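Local coordinates for pyridoxamine 5'-phosphate oxidase family protein (Corynebacterium diphtheriae NCTC 13129, PDB 3CP3) that is of unknown function but belongs to the pyridoxamine 5'-phosphate oxidase family, whose members commonly bind a flavin, so it may be a flavin-dependent protein, at the interface of chains A and B. Numbering follows the deposited sequence. Chains: chain A/B, Uncharacterized protein.

The interface of chains A and B. Residues chain A 11-12, 137, 139; chain B 66, 68.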
loop_
_atom_site.group_PDB
_atom_site.type_symbol
_atom_site.label_atom_id
_atom_site.label_comp_id
_atom_site.label_asym_id
_atom_site.label_seq_id
_atom_site.Cartn_x
_atom_site.Cartn_y
_atom_site.Cartn_z
ATOM N N PRO A 11 -11.241 9.305 15.978
ATOM C CA PRO A 11 -11.011 7.973 15.421
ATOM C C PRO A 11 -9.569 7.747 14.942
ATOM O O PRO A 11 -9.206 6.601 14.664
ATOM C CB PRO A 11 -11.984 7.919 14.234
ATOM C CG PRO A 11 -12.074 9.340 13.763
ATOM C CD PRO A 11 -11.981 10.174 15.031
ATOM N N ILE A 12 -8.776 8.819 14.823
ATOM C CA ILE A 12 -7.386 8.705 14.373
ATOM C C ILE A 12 -6.425 9.192 15.455
ATOM O O ILE A 12 -6.458 10.367 15.866
ATOM C CB ILE A 12 -7.109 9.440 13.026
ATOM C CG1 ILE A 12 -8.044 8.933 11.929
ATOM C CG2 ILE A 12 -5.638 9.233 12.557
ATOM C CD1 ILE A 12 -7.692 9.483 10.559
ATOM N N ARG A 137 -0.262 5.885 12.381
ATOM C CA ARG A 137 -1.633 6.219 12.762
ATOM C C ARG A 137 -2.282 4.971 13.298
ATOM O O ARG A 137 -2.005 3.886 12.801
ATOM C CB ARG A 137 -2.390 6.665 11.497
ATOM C CG ARG A 137 -1.839 7.930 10.897
ATOM C CD ARG A 137 -2.622 8.358 9.670
ATOM N NE ARG A 137 -2.065 7.794 8.453
ATOM C CZ ARG A 137 -2.157 8.389 7.255
ATOM N NH1 ARG A 137 -2.781 9.554 7.137
ATOM N NH2 ARG A 137 -1.615 7.818 6.182
ATOM N N PHE A 139 -6.264 3.712 13.966
ATOM C CA PHE A 139 -7.652 3.978 13.642
ATOM C C PHE A 139 -8.566 3.138 14.534
ATOM O O PHE A 139 -8.426 1.932 14.541
ATOM C CB PHE A 139 -7.863 3.543 12.182
ATOM C CG PHE A 139 -6.784 4.005 11.224
ATOM C CD1 PHE A 139 -6.998 5.127 10.400
ATOM C CD2 PHE A 139 -5.584 3.284 11.081
ATOM C CE1 PHE A 139 -6.007 5.543 9.483
ATOM C CE2 PHE A 139 -4.581 3.691 10.191
ATOM C CZ PHE A 139 -4.805 4.842 9.366
ATOM N N THR B 66 -11.468 13.426 9.694
ATOM C CA THR B 66 -10.287 12.621 9.338
ATOM C C THR B 66 -9.515 13.140 8.125
ATOM O O THR B 66 -8.292 12.962 8.061
ATOM C CB THR B 66 -10.605 11.103 9.133
ATOM O OG1 THR B 66 -11.409 10.911 7.963
ATOM C CG2 THR B 66 -11.303 10.517 10.359
ATOM N N LEU B 68 -8.717 12.190 5.349
ATOM C CA LEU B 68 -7.874 11.240 4.635
ATOM C C LEU B 68 -8.103 11.272 3.122
ATOM O O LEU B 68 -7.123 11.390 2.373
ATOM C CB LEU B 68 -8.094 9.824 5.152
ATOM C CG LEU B 68 -7.664 9.499 6.584
ATOM C CD1 LEU B 68 -8.454 8.291 7.087
ATOM C CD2 LEU B 68 -6.166 9.251 6.636
#
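A:Ile12 rests its delta-methyl against B:Thr66 and B:Leu68, over the place where the two side chains meet, as the first strand of chain A (12-15) comes up to a loop of chain B. Leaving the backbone, its CB branches two ways. The CG2 methyl turns toward the aliphatic stretch of A:Arg137 within its own chain. CG1 takes the other direction, anti to the carbonyl carbon (chi1 -56°), and passes within 3.9 Å of the B:Thr66 methyl, CG2. The extended second torsion, -172°, then carries CD1 forward to chain B. There it lies 3.6 Å from B:Thr66 CB, the isoleucine lying nearly perpendicular to the threonine, and meets the CD1 methyl of B:Leu68 tip to tip at 3.7 Å. One methyl thus touches both loop residues. The CG corner of the A:Pro11 ring points at the same B:Thr66 methyl, CG2, at 3.7 Å.

B:Leu68 splits its two methyls between different partners. While CD1 faces the isoleucine, CD2 sits to one side of the A:Arg137 guanidinium plane and out beyond NH1, 3.4 Å from that nitrogen, so it touches the NH1 end and not the middle of the face. The arginine and the leucine run antiparallel alongside each other, the end of the arginine bent out of line with its aliphatic stem. Behind this layer, the ring of A:Phe139 backs the inner part of A:Ile12: its CD1 is about 4.2 Å from CG1 of the isoleucine. It lies farther from chain B, with 4.4 Å between its CE1 and CD1 of B:Leu68, and probably acts mainly as second-shell support.

The patch, 166 Å² of hidden surface, joins the N-terminal strand and strand 133-139 of one subunit to the loop of the other. Its twin lies across the two-fold axis, and the pair probably helps hold together a homodimer of the kind typical of this family.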